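Local coordinates for protein CRISPR-associated endoribonuclease Cse3 (Thermus thermophilus, PDB 2Y8Y) that cuts CRISPR transcripts as an endoribonuclease of the Cas6/Cse3/CasE family and keeps hold of the mature CRISPR RNA after processing, at residues A[30-35]-A[74-79]; A[127-132]-A[198-203]; A[193-198]-A[209-214]. All coordinates share one frame; numbering follows the deposited sequence.

Contact 1 of 3, residues A[30-35]-A[74-79]. With nucleotides of chain B.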
loop_
_atom_site.group_PDB
_atom_site.type_symbol
_atom_site.label_atom_id
_atom_site.label_comp_id
_atom_site.label_asym_id
_atom_site.label_seq_id
_atom_site.Cartn_x
_atom_site.Cartn_y
_atom_site.Cartn_z
ATOM N N HIS A 30 4.424 -7.011 9.701
ATOM C CA HIS A 30 4.799 -7.793 8.527
ATOM C C HIS A 30 4.929 -9.280 8.860
ATOM O O HIS A 30 4.458 -10.133 8.102
ATOM C CB HIS A 30 6.113 -7.257 7.948
ATOM C CG HIS A 30 6.672 -8.077 6.828
ATOM N ND1 HIS A 30 6.069 -8.168 5.589
ATOM C CD2 HIS A 30 7.789 -8.835 6.754
ATOM C CE1 HIS A 30 6.790 -8.943 4.805
ATOM N NE2 HIS A 30 7.842 -9.363 5.486
ATOM N N ARG A 31 5.582 -9.585 9.975
ATOM C CA ARG A 31 5.746 -10.978 10.393
ATOM C C ARG A 31 4.390 -11.657 10.575
ATOM O O ARG A 31 4.179 -12.784 10.120
ATOM C CB ARG A 31 6.568 -11.074 11.679
ATOM C CG ARG A 31 8.012 -10.609 11.539
ATOM C CD ARG A 31 8.737 -10.628 12.879
ATOM N NE ARG A 31 9.133 -11.972 13.296
ATOM C CZ ARG A 31 10.325 -12.508 13.049
ATOM N NH1 ARG A 31 11.238 -11.817 12.383
ATOM N NH2 ARG A 31 10.607 -13.735 13.468
ATOM N N THR A 32 3.470 -10.964 11.238
ATOM C CA THR A 32 2.134 -11.506 11.467
ATOM C C THR A 32 1.344 -11.727 10.183
ATOM O O THR A 32 0.847 -12.826 9.929
ATOM C CB THR A 32 1.319 -10.603 12.397
ATOM O OG1 THR A 32 1.917 -10.601 13.693
ATOM C CG2 THR A 32 -0.118 -11.105 12.506
ATOM N N LEU A 33 1.242 -10.688 9.359
ATOM C CA LEU A 33 0.386 -10.752 8.193
ATOM C C LEU A 33 0.896 -11.791 7.207
ATOM O O LEU A 33 0.113 -12.465 6.534
ATOM C CB LEU A 33 0.281 -9.372 7.535
ATOM C CG LEU A 33 -0.311 -8.279 8.429
ATOM C CD1 LEU A 33 -0.364 -6.988 7.617
ATOM C CD2 LEU A 33 -1.701 -8.671 8.942
ATOM N N SER A 34 2.218 -11.914 7.116
ATOM C CA SER A 34 2.831 -12.854 6.178
ATOM C C SER A 34 2.398 -14.295 6.433
ATOM O O SER A 34 2.394 -15.120 5.518
ATOM C CB SER A 34 4.359 -12.773 6.239
ATOM O OG SER A 34 4.830 -11.541 5.722
ATOM N N LYS A 35 2.037 -14.596 7.676
ATOM C CA LYS A 35 1.616 -15.943 8.032
ATOM C C LYS A 35 0.376 -16.376 7.262
ATOM O O LYS A 35 0.202 -17.562 6.989
ATOM C CB LYS A 35 1.346 -16.055 9.534
ATOM C CG LYS A 35 2.569 -15.820 10.404
ATOM C CD LYS A 35 2.220 -15.895 11.879
ATOM C CE LYS A 35 3.391 -15.461 12.742
ATOM N NZ LYS A 35 3.087 -15.587 14.196
ATOM N N SER A 74 -6.911 -17.825 9.847
ATOM C CA SER A 74 -6.926 -18.678 11.030
ATOM C C SER A 74 -5.568 -18.663 11.727
ATOM O O SER A 74 -5.432 -19.157 12.850
ATOM C CB SER A 74 -7.316 -20.121 10.680
ATOM O OG SER A 74 -6.332 -20.743 9.874
ATOM N N VAL A 75 -4.572 -18.082 11.055
ATOM C CA VAL A 75 -3.223 -17.982 11.607
ATOM C C VAL A 75 -3.122 -16.944 12.716
ATOM O O VAL A 75 -2.184 -16.971 13.511
ATOM C CB VAL A 75 -2.177 -17.641 10.521
ATOM C CG1 VAL A 75 -2.156 -18.724 9.454
ATOM C CG2 VAL A 75 -2.452 -16.265 9.903
ATOM N N LEU A 76 -4.086 -16.031 12.770
ATOM C CA LEU A 76 -4.056 -14.963 13.767
ATOM C C LEU A 76 -4.333 -15.486 15.165
ATOM O O LEU A 76 -5.060 -16.467 15.345
ATOM C CB LEU A 76 -5.078 -13.881 13.433
ATOM C CG LEU A 76 -4.861 -13.149 12.113
ATOM C CD1 LEU A 76 -5.979 -12.147 11.864
ATOM C CD2 LEU A 76 -3.495 -12.456 12.085
ATOM N N ASP A 77 -3.764 -14.814 16.159
ATOM C CA ASP A 77 -4.032 -15.159 17.549
ATOM C C ASP A 77 -5.486 -14.886 17.879
ATOM O O ASP A 77 -6.095 -13.974 17.322
ATOM C CB ASP A 77 -3.161 -14.326 18.497
ATOM C CG ASP A 77 -1.682 -14.610 18.347
ATOM O OD1 ASP A 77 -1.317 -15.546 17.608
ATOM O OD2 ASP A 77 -0.881 -13.896 18.986
ATOM N N GLU A 78 -6.046 -15.661 18.803
ATOM C CA GLU A 78 -7.380 -15.356 19.292
ATOM C C GLU A 78 -7.366 -13.981 19.950
ATOM O O GLU A 78 -6.441 -13.646 20.688
ATOM C CB GLU A 78 -7.863 -16.424 20.280
ATOM C CG GLU A 78 -8.083 -17.787 19.644
ATOM C CD GLU A 78 -9.016 -17.728 18.447
ATOM O OE1 GLU A 78 -9.848 -16.797 18.384
ATOM O OE2 GLU A 78 -8.916 -18.608 17.566
ATOM N N GLY A 79 -8.385 -13.179 19.664
ATOM C CA GLY A 79 -8.499 -11.861 20.258
ATOM C C GLY A 79 -7.650 -10.792 19.592
ATOM O O GLY A 79 -7.723 -9.624 19.971
ATOM P P A B 18 11.874 -8.639 6.638
ATOM O OP1 A B 18 11.311 -7.288 6.805
ATOM O OP2 A B 18 13.196 -8.944 7.246
ATOM O "O5'" A B 18 10.800 -9.719 7.100
ATOM C "C5'" A B 18 11.129 -11.096 7.205
ATOM C "C4'" A B 18 10.137 -11.822 8.076
ATOM O "O4'" A B 18 8.847 -11.894 7.409
ATOM C "C3'" A B 18 10.452 -13.273 8.393
ATOM O "O3'" A B 18 11.426 -13.426 9.409
ATOM C "C2'" A B 18 9.083 -13.821 8.769
ATOM O "O2'" A B 18 8.714 -13.409 10.078
ATOM C "C1'" A B 18 8.193 -13.097 7.762
ATOM N N9 A B 18 7.996 -13.902 6.544
ATOM C C8 A B 18 8.540 -13.729 5.294
ATOM N N7 A B 18 8.163 -14.642 4.427
ATOM C C5 A B 18 7.329 -15.479 5.162
ATOM C C6 A B 18 6.600 -16.640 4.838
ATOM N N6 A B 18 6.595 -17.203 3.626
ATOM N N1 A B 18 5.864 -17.214 5.814
ATOM C C2 A B 18 5.860 -16.667 7.035
ATOM N N3 A B 18 6.501 -15.580 7.457
ATOM C C4 A B 18 7.221 -15.031 6.466
HETATM O O HOH W 1 0.089 -15.979 14.625
#
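Val75 and Lys35 meet side to side where segment 30-35 faces segment 74-79. CG2 of Val75 lies 3.8 Å from CB of Lys35. The other branch, CG1, rests on the backbone, 3.6 Å from Lys35 O. A second apolar touch joins CG2 of Thr32 to CD2 of Leu76 at 3.7 Å, the two side chains crossing at about a right angle. Chi1 of -66° sets Thr32 OG1 beside the backbone N, where it bonds Asp22, and turns the methyl CG2 anti to that N, where it meets Leu76.

One water bridges the segments. It accepts from Lys35 NZ at 3.1 Å and donates to Val75 O at 2.7 Å, with a weak third bond to Asp77 OD1. The extended lysine chain carries NZ out to this water. Asp77 and Lys35 do not touch directly, though their opposite charges probably attract.

The side of helix 26-34 turned to the RNA carries His30, Arg31 and Ser34. The ribose of A18 of chain B packs here, with its O5' 3.2 Å from His30 CD2, near the ring plane. Its O2' sits over the centre of the Arg31 guanidinium face. Ser34 CB packs on the adenine. Ser34 OG bonds His30 O at 2.8 Å and also lies over one face of the imidazole, toward its rim. Ser34 N reaches the same oxygen from the opposite face of the carbonyl plane.

Tyr27, inferred to stabilise the transition state, precedes these residues on the same helix. The contact thus joins an RNA-binding helix of a ferredoxin-like fold to the loop between strands 62-67 and 81-89.

Contact 2 of 3, residues A[127-132]-A[198-203]. With nucleotides of chain B.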
loop_
_atom_site.group_PDB
_atom_site.type_symbol
_atom_site.label_atom_id
_atom_site.label_comp_id
_atom_site.label_asym_id
_atom_site.label_seq_id
_atom_site.Cartn_x
_atom_site.Cartn_y
_atom_site.Cartn_z
ATOM N N VAL A 127 5.185 15.017 -4.812
ATOM C CA VAL A 127 4.116 15.028 -5.814
ATOM C C VAL A 127 4.635 14.640 -7.203
ATOM O O VAL A 127 3.999 13.857 -7.910
ATOM C CB VAL A 127 3.392 16.380 -5.855
ATOM C CG1 VAL A 127 2.438 16.435 -7.043
ATOM C CG2 VAL A 127 2.621 16.583 -4.556
ATOM N N ALA A 128 5.799 15.154 -7.587
ATOM C CA ALA A 128 6.377 14.797 -8.882
ATOM C C ALA A 128 6.671 13.301 -8.950
ATOM O O ALA A 128 6.473 12.659 -9.989
ATOM C CB ALA A 128 7.644 15.619 -9.157
ATOM N N TRP A 129 7.161 12.753 -7.845
ATOM C CA TRP A 129 7.425 11.331 -7.759
ATOM C C TRP A 129 6.124 10.555 -7.987
ATOM O O TRP A 129 6.077 9.621 -8.796
ATOM C CB TRP A 129 8.024 10.994 -6.391
ATOM C CG TRP A 129 8.291 9.519 -6.156
ATOM C CD1 TRP A 129 9.433 8.850 -6.478
ATOM C CD2 TRP A 129 7.427 8.557 -5.536
ATOM N NE1 TRP A 129 9.339 7.533 -6.103
ATOM C CE2 TRP A 129 8.114 7.327 -5.514
ATOM C CE3 TRP A 129 6.127 8.613 -5.006
ATOM C CZ2 TRP A 129 7.559 6.157 -4.990
ATOM C CZ3 TRP A 129 5.572 7.441 -4.469
ATOM C CH2 TRP A 129 6.292 6.234 -4.471
ATOM N N LEU A 130 5.062 10.932 -7.283
ATOM C CA LEU A 130 3.779 10.244 -7.447
ATOM C C LEU A 130 3.341 10.312 -8.908
ATOM O O LEU A 130 2.908 9.309 -9.474
ATOM C CB LEU A 130 2.715 10.884 -6.563
ATOM C CG LEU A 130 1.320 10.283 -6.729
ATOM C CD1 LEU A 130 1.255 8.847 -6.190
ATOM C CD2 LEU A 130 0.373 11.184 -6.000
ATOM N N GLU A 131 3.447 11.489 -9.521
ATOM C CA GLU A 131 3.021 11.631 -10.914
ATOM C C GLU A 131 3.802 10.698 -11.824
ATOM O O GLU A 131 3.226 10.050 -12.716
ATOM C CB GLU A 131 3.164 13.077 -11.389
ATOM C CG GLU A 131 2.162 14.006 -10.742
ATOM C CD GLU A 131 2.470 15.472 -10.980
ATOM O OE1 GLU A 131 3.636 15.797 -11.285
ATOM O OE2 GLU A 131 1.543 16.299 -10.829
ATOM N N ARG A 132 5.113 10.637 -11.631
ATOM C CA ARG A 132 5.951 9.778 -12.456
ATOM C C ARG A 132 5.624 8.296 -12.236
ATOM O O ARG A 132 5.528 7.533 -13.194
ATOM C CB ARG A 132 7.438 10.043 -12.165
ATOM C CG ARG A 132 8.381 9.275 -13.065
ATOM C CD ARG A 132 9.852 9.526 -12.727
ATOM N NE ARG A 132 10.195 9.100 -11.370
ATOM C CZ ARG A 132 10.319 7.831 -10.991
ATOM N NH1 ARG A 132 10.134 6.844 -11.858
ATOM N NH2 ARG A 132 10.635 7.545 -9.737
ATOM N N ARG A 198 1.289 -4.953 -7.846
ATOM C CA ARG A 198 2.668 -4.856 -7.373
ATOM C C ARG A 198 2.809 -3.902 -6.212
ATOM O O ARG A 198 3.648 -4.108 -5.336
ATOM C CB ARG A 198 3.579 -4.371 -8.503
ATOM C CG ARG A 198 5.007 -3.977 -8.055
ATOM C CD ARG A 198 5.785 -5.142 -7.400
ATOM N NE ARG A 198 5.907 -6.266 -8.326
ATOM C CZ ARG A 198 6.087 -7.529 -7.956
ATOM N NH1 ARG A 198 6.177 -7.848 -6.671
ATOM N NH2 ARG A 198 6.169 -8.481 -8.875
ATOM N N GLY A 199 1.991 -2.860 -6.192
ATOM C CA GLY A 199 2.215 -1.776 -5.251
ATOM C C GLY A 199 3.165 -0.749 -5.837
ATOM O O GLY A 199 3.751 -0.957 -6.905
ATOM N N VAL A 200 3.306 0.364 -5.130
ATOM C CA VAL A 200 4.058 1.520 -5.629
ATOM C C VAL A 200 5.112 2.020 -4.635
ATOM O O VAL A 200 4.788 2.629 -3.606
ATOM C CB VAL A 200 3.105 2.677 -5.969
ATOM C CG1 VAL A 200 3.887 3.859 -6.534
ATOM C CG2 VAL A 200 2.055 2.212 -6.975
ATOM N N GLY A 201 6.378 1.790 -4.968
ATOM C CA GLY A 201 7.481 2.356 -4.199
ATOM C C GLY A 201 7.980 1.459 -3.077
ATOM O O GLY A 201 7.423 0.390 -2.815
ATOM N N PRO A 202 9.042 1.888 -2.391
ATOM C CA PRO A 202 9.672 1.086 -1.346
ATOM C C PRO A 202 8.843 1.002 -0.065
ATOM O O PRO A 202 7.825 1.682 0.078
ATOM C CB PRO A 202 11.023 1.785 -1.114
ATOM C CG PRO A 202 10.906 3.138 -1.727
ATOM C CD PRO A 202 9.720 3.173 -2.640
ATOM N N GLY A 203 9.282 0.149 0.854
ATOM C CA GLY A 203 8.590 -0.014 2.125
ATOM C C GLY A 203 7.386 -0.938 2.092
ATOM O O GLY A 203 6.540 -0.868 2.985
ATOM P P G B 14 11.615 3.868 -10.447
ATOM O OP1 G B 14 10.228 4.350 -10.587
ATOM O OP2 G B 14 12.397 4.294 -9.261
ATOM O "O5'" G B 14 11.674 2.292 -10.566
ATOM C "C5'" G B 14 11.051 1.633 -11.658
ATOM C "C4'" G B 14 11.449 0.187 -11.724
ATOM O "O4'" G B 14 12.880 0.064 -11.948
ATOM C "C3'" G B 14 11.230 -0.619 -10.467
ATOM O "O3'" G B 14 9.879 -0.963 -10.261
ATOM C "C2'" G B 14 12.137 -1.811 -10.711
ATOM O "O2'" G B 14 11.578 -2.676 -11.693
ATOM C "C1'" G B 14 13.355 -1.105 -11.312
ATOM N N9 G B 14 14.290 -0.712 -10.250
ATOM C C8 G B 14 14.445 0.512 -9.632
ATOM N N7 G B 14 15.321 0.462 -8.666
ATOM C C5 G B 14 15.730 -0.866 -8.619
ATOM C C6 G B 14 16.656 -1.525 -7.766
ATOM O O6 G B 14 17.325 -1.051 -6.841
ATOM N N1 G B 14 16.755 -2.881 -8.064
ATOM C C2 G B 14 16.053 -3.524 -9.064
ATOM N N2 G B 14 16.282 -4.836 -9.211
ATOM N N3 G B 14 15.194 -2.919 -9.871
ATOM C C4 G B 14 15.085 -1.604 -9.586
ATOM P P G B 15 9.306 -1.133 -8.771
ATOM O OP1 G B 15 7.851 -1.400 -8.907
ATOM O OP2 G B 15 9.737 0.035 -7.970
ATOM O "O5'" G B 15 10.050 -2.428 -8.235
ATOM C "C5'" G B 15 9.750 -3.703 -8.770
ATOM C "C4'" G B 15 10.653 -4.764 -8.206
ATOM O "O4'" G B 15 12.047 -4.433 -8.450
ATOM C "C3'" G B 15 10.618 -4.954 -6.707
ATOM O "O3'" G B 15 9.444 -5.592 -6.249
ATOM C "C2'" G B 15 11.884 -5.766 -6.497
ATOM O "O2'" G B 15 11.720 -7.081 -7.000
ATOM C "C1'" G B 15 12.843 -5.013 -7.424
ATOM N N9 G B 15 13.528 -3.940 -6.685
ATOM C C8 G B 15 13.275 -2.589 -6.656
ATOM N N7 G B 15 14.043 -1.958 -5.806
ATOM C C5 G B 15 14.814 -2.950 -5.229
ATOM C C6 G B 15 15.820 -2.874 -4.236
ATOM O O6 G B 15 16.242 -1.878 -3.655
ATOM N N1 G B 15 16.348 -4.131 -3.934
ATOM C C2 G B 15 15.945 -5.311 -4.507
ATOM N N2 G B 15 16.571 -6.423 -4.082
ATOM N N3 G B 15 15.019 -5.397 -5.441
ATOM C C4 G B 15 14.495 -4.180 -5.743
ATOM P P G B 16 8.941 -5.386 -4.734
ATOM O OP1 G B 16 7.622 -6.053 -4.639
ATOM O OP2 G B 16 9.042 -3.934 -4.406
ATOM O "O5'" G B 16 10.021 -6.175 -3.883
ATOM C "C5'" G B 16 10.145 -7.582 -3.982
ATOM C "C4'" G B 16 11.261 -8.095 -3.106
ATOM O "O4'" G B 16 12.514 -7.461 -3.470
ATOM C "C3'" G B 16 11.138 -7.806 -1.617
ATOM O "O3'" G B 16 10.230 -8.669 -0.966
ATOM C "C2'" G B 16 12.576 -7.971 -1.151
ATOM O "O2'" G B 16 12.927 -9.346 -1.089
ATOM C "C1'" G B 16 13.329 -7.333 -2.313
ATOM N N9 G B 16 13.579 -5.904 -2.059
ATOM C C8 G B 16 12.913 -4.813 -2.568
ATOM N N7 G B 16 13.390 -3.689 -2.099
ATOM C C5 G B 16 14.407 -4.066 -1.226
ATOM C C6 G B 16 15.275 -3.276 -0.430
ATOM O O6 G B 16 15.332 -2.041 -0.326
ATOM N N1 G B 16 16.156 -4.063 0.298
ATOM C C2 G B 16 16.207 -5.435 0.257
ATOM N N2 G B 16 17.136 -6.023 1.034
ATOM N N3 G B 16 15.397 -6.182 -0.482
ATOM C C4 G B 16 14.534 -5.434 -1.196
#
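Trp129 reaches from helix 123-136 to the loop 198-203, and the packing is apolar. CH2 of the indole lies 4.0 Å from CG1 of Val200. Its neighbour CZ2 is 3.9 Å from the CA of Gly201, which meets the ring at its edge, in plane. Pro202 CD is a looser neighbour, 4.4 Å from CZ2. The indole is anti to the backbone N (chi1 178°), and it stretches its six-membered ring toward the loop. Gly201 brings bare backbone against the ring edge.

The polar contacts go to the RNA. Arg132 NH1 donates to OP1 of G14 of chain B at 2.8 Å, nearly straight at 164°. The phosphate oxygen lies in the guanidinium plane, and NH2 adds a weak bond to it. Bends at chi2 and chi3 turn the Arg198 chain to the RNA, where its NH1 makes a weak bond of 3.1 Å to OP1 of G16 of chain B. The two arginines thus reach phosphates two nucleotides apart, Arg132 with the firmer bond.

Trp129 also packs on Ala105 and Pro107, and Pro202 touches Asn106. Helix 123-136 and this glycine-rich loop, which follows helix 189-198, thus both lean on strand 98-110.

Contact 3 of 3, residues A[193-198]-A[209-214]. With nucleotides of chain B.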
loop_
_atom_site.group_PDB
_atom_site.type_symbol
_atom_site.label_atom_id
_atom_site.label_comp_id
_atom_site.label_asym_id
_atom_site.label_seq_id
_atom_site.Cartn_x
_atom_site.Cartn_y
_atom_site.Cartn_z
ATOM N N LEU A 193 -3.279 -2.467 -14.063
ATOM C CA LEU A 193 -3.565 -3.647 -13.250
ATOM C C LEU A 193 -2.289 -4.182 -12.593
ATOM O O LEU A 193 -2.264 -4.499 -11.395
ATOM C CB LEU A 193 -4.223 -4.731 -14.099
ATOM C CG LEU A 193 -4.540 -6.007 -13.320
ATOM C CD1 LEU A 193 -5.504 -5.730 -12.184
ATOM C CD2 LEU A 193 -5.105 -7.029 -14.285
ATOM N N ALA A 194 -1.213 -4.253 -13.372
ATOM C CA ALA A 194 0.065 -4.708 -12.819
ATOM C C ALA A 194 0.520 -3.809 -11.676
ATOM O O ALA A 194 1.036 -4.286 -10.659
ATOM C CB ALA A 194 1.124 -4.780 -13.903
ATOM N N THR A 195 0.324 -2.501 -11.834
ATOM C CA THR A 195 0.669 -1.558 -10.775
ATOM C C THR A 195 -0.132 -1.826 -9.493
ATOM O O THR A 195 0.438 -1.829 -8.393
ATOM C CB THR A 195 0.453 -0.118 -11.257
ATOM O OG1 THR A 195 1.319 0.123 -12.368
ATOM C CG2 THR A 195 0.740 0.896 -10.150
ATOM N N LEU A 196 -1.438 -2.055 -9.615
ATOM C CA LEU A 196 -2.236 -2.367 -8.425
ATOM C C LEU A 196 -1.752 -3.637 -7.739
ATOM O O LEU A 196 -1.721 -3.718 -6.523
ATOM C CB LEU A 196 -3.720 -2.505 -8.772
ATOM C CG LEU A 196 -4.449 -1.283 -9.307
ATOM C CD1 LEU A 196 -5.896 -1.658 -9.557
ATOM C CD2 LEU A 196 -4.402 -0.137 -8.298
ATOM N N ARG A 197 -1.403 -4.650 -8.527
ATOM C CA ARG A 197 -0.958 -5.919 -7.962
ATOM C C ARG A 197 0.437 -5.836 -7.331
ATOM O O ARG A 197 0.753 -6.599 -6.431
ATOM C CB ARG A 197 -0.977 -7.014 -9.038
ATOM C CG ARG A 197 -2.381 -7.301 -9.569
ATOM C CD ARG A 197 -2.366 -8.252 -10.775
ATOM N NE ARG A 197 -1.802 -9.553 -10.433
ATOM C CZ ARG A 197 -2.473 -10.542 -9.845
ATOM N NH1 ARG A 197 -3.756 -10.394 -9.522
ATOM N NH2 ARG A 197 -1.849 -11.671 -9.574
ATOM N N ARG A 198 1.289 -4.953 -7.846
ATOM C CA ARG A 198 2.668 -4.856 -7.373
ATOM C C ARG A 198 2.809 -3.902 -6.212
ATOM O O ARG A 198 3.648 -4.108 -5.336
ATOM C CB ARG A 198 3.579 -4.371 -8.503
ATOM C CG ARG A 198 5.007 -3.977 -8.055
ATOM C CD ARG A 198 5.785 -5.142 -7.400
ATOM N NE ARG A 198 5.907 -6.266 -8.326
ATOM C CZ ARG A 198 6.087 -7.529 -7.956
ATOM N NH1 ARG A 198 6.177 -7.848 -6.671
ATOM N NH2 ARG A 198 6.169 -8.481 -8.875
ATOM N N GLY A 209 3.096 1.497 0.063
ATOM C CA GLY A 209 3.047 1.052 -1.313
ATOM C C GLY A 209 1.715 0.514 -1.795
ATOM O O GLY A 209 1.577 0.230 -2.983
ATOM N N LEU A 210 0.723 0.386 -0.912
ATOM C CA LEU A 210 -0.580 -0.104 -1.369
ATOM C C LEU A 210 -1.357 1.004 -2.076
ATOM O O LEU A 210 -1.844 1.949 -1.431
ATOM C CB LEU A 210 -1.399 -0.667 -0.203
ATOM C CG LEU A 210 -2.825 -1.145 -0.546
ATOM C CD1 LEU A 210 -2.821 -2.172 -1.667
ATOM C CD2 LEU A 210 -3.485 -1.708 0.720
ATOM N N LEU A 211 -1.459 0.910 -3.396
ATOM C CA LEU A 211 -2.284 1.863 -4.132
ATOM C C LEU A 211 -3.695 1.313 -4.140
ATOM O O LEU A 211 -3.953 0.240 -4.702
ATOM C CB LEU A 211 -1.773 2.061 -5.560
ATOM C CG LEU A 211 -2.629 2.933 -6.478
ATOM C CD1 LEU A 211 -2.745 4.358 -5.960
ATOM C CD2 LEU A 211 -2.023 2.966 -7.860
ATOM N N SER A 212 -4.586 2.030 -3.471
ATOM C CA SER A 212 -6.001 1.687 -3.437
ATOM C C SER A 212 -6.769 2.596 -4.380
ATOM O O SER A 212 -6.585 3.816 -4.348
ATOM C CB SER A 212 -6.560 1.872 -2.021
ATOM O OG SER A 212 -5.880 1.071 -1.071
ATOM N N VAL A 213 -7.645 2.025 -5.207
ATOM C CA VAL A 213 -8.468 2.836 -6.100
ATOM C C VAL A 213 -9.918 2.433 -5.967
ATOM O O VAL A 213 -10.227 1.284 -5.638
ATOM C CB VAL A 213 -8.057 2.715 -7.585
ATOM C CG1 VAL A 213 -6.666 3.281 -7.802
ATOM C CG2 VAL A 213 -8.140 1.263 -8.086
ATOM N N ALA A 214 -10.801 3.393 -6.224
ATOM C CA ALA A 214 -12.239 3.141 -6.206
ATOM C C ALA A 214 -12.953 4.249 -6.964
ATOM O O ALA A 214 -12.469 5.360 -7.032
ATOM C CB ALA A 214 -12.733 3.059 -4.774
ATOM P P G B 15 9.306 -1.133 -8.771
ATOM O OP1 G B 15 7.851 -1.400 -8.907
ATOM O OP2 G B 15 9.737 0.035 -7.970
ATOM O "O5'" G B 15 10.050 -2.428 -8.235
ATOM C "C5'" G B 15 9.750 -3.703 -8.770
ATOM C "C4'" G B 15 10.653 -4.764 -8.206
ATOM O "O4'" G B 15 12.047 -4.433 -8.450
ATOM C "C3'" G B 15 10.618 -4.954 -6.707
ATOM O "O3'" G B 15 9.444 -5.592 -6.249
ATOM C "C2'" G B 15 11.884 -5.766 -6.497
ATOM O "O2'" G B 15 11.720 -7.081 -7.000
ATOM C "C1'" G B 15 12.843 -5.013 -7.424
ATOM N N9 G B 15 13.528 -3.940 -6.685
ATOM C C8 G B 15 13.275 -2.589 -6.656
ATOM N N7 G B 15 14.043 -1.958 -5.806
ATOM C C5 G B 15 14.814 -2.950 -5.229
ATOM C C6 G B 15 15.820 -2.874 -4.236
ATOM O O6 G B 15 16.242 -1.878 -3.655
ATOM N N1 G B 15 16.348 -4.131 -3.934
ATOM C C2 G B 15 15.945 -5.311 -4.507
ATOM N N2 G B 15 16.571 -6.423 -4.082
ATOM N N3 G B 15 15.019 -5.397 -5.441
ATOM C C4 G B 15 14.495 -4.180 -5.743
ATOM P P G B 16 8.941 -5.386 -4.734
ATOM O OP1 G B 16 7.622 -6.053 -4.639
ATOM O OP2 G B 16 9.042 -3.934 -4.406
ATOM O "O5'" G B 16 10.021 -6.175 -3.883
ATOM C "C5'" G B 16 10.145 -7.582 -3.982
ATOM C "C4'" G B 16 11.261 -8.095 -3.106
ATOM O "O4'" G B 16 12.514 -7.461 -3.470
ATOM C "C3'" G B 16 11.138 -7.806 -1.617
ATOM O "O3'" G B 16 10.230 -8.669 -0.966
ATOM C "C2'" G B 16 12.576 -7.971 -1.151
ATOM O "O2'" G B 16 12.927 -9.346 -1.089
ATOM C "C1'" G B 16 13.329 -7.333 -2.313
ATOM N N9 G B 16 13.579 -5.904 -2.059
ATOM C C8 G B 16 12.913 -4.813 -2.568
ATOM N N7 G B 16 13.390 -3.689 -2.099
ATOM C C5 G B 16 14.407 -4.066 -1.226
ATOM C C6 G B 16 15.275 -3.276 -0.430
ATOM O O6 G B 16 15.332 -2.041 -0.326
ATOM N N1 G B 16 16.156 -4.063 0.298
ATOM C C2 G B 16 16.207 -5.435 0.257
ATOM N N2 G B 16 17.136 -6.023 1.034
ATOM N N3 G B 16 15.397 -6.182 -0.482
ATOM C C4 G B 16 14.534 -5.434 -1.196
HETATM O O HOH W 2 -1.469 -1.325 -5.082
#
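Segment 193-198 of helix 189-198 passes over strand 211-214, their axes 8.3 Å apart at closest approach and 128° between their N-to-C directions. The backbones come nearest at Leu196 and Leu211, where the CA atoms are 6.0 Å apart. A water bridges them at this point. It donates to Leu196 O and accepts from Leu211 N, each at 2.8 Å. Leu196 O also accepts from the side-chain amide of Gln66.

Leu196 carries most of the packing. Its CD2 methyl sits 3.6 Å from Leu211 O and 3.9 Å from Leu211 CD2. Its CD1 branch meets Val213 CG2 at 4.0 Å. CD1 thus serves Val213, while CD2 sits between Leu211 and Val213 and touches both. The side chains of these two strand residues both rise toward the helix. Leu211 CG is anti to the backbone N (chi1 174°), and its CD2 lies within reach of both Leu196 and Thr195. The Thr195 methyl CG2 meets that CD2 at 4.1 Å. The Thr195 hydroxyl has its strongest partner in Gly137 O, with Arg191 O of the same helix also near. Phe139 of strand 139-144 packs against Thr195, Leu196 and Leu211, and Phe101 of strand 98-110 supports Leu211 and Val213 from the sheet.

At the C-terminal end of the helix, Arg198 leaves the backbone pointing away from the strand. Its bond to the RNA backbone is weak.

The chemistry is split in two. Branched aliphatic groups fill the interface between helix and sheet. Leu196 O and Leu211 N are linked through a water. Direct side-chain contact with the strand is therefore apolar, the one polar link is water-mediated, and Arg198 reaches the RNA.

Along the chain, contact 1 closes before the other two open. Contacts 2 and 3 interlock: their segments alternate, and they share Arg198. Their centres are 11 Å apart, and they touch through Val200, whose N lies 2.8 Å from Gly209 O and whose CG2 packs on Thr195. Contact 3 includes a strand of the larger antiparallel sheet, and contact 2 packs against its strand 98-110. Contact 1 lies apart, with its centre 28 Å from contact 2 and 23 Å from contact 3, beside the four-stranded sheet. Arg31 and its neighbours in contact 1, Arg132 and the shared Arg198 reach the same RNA molecule, so both parts of the fold line one RNA-binding surface.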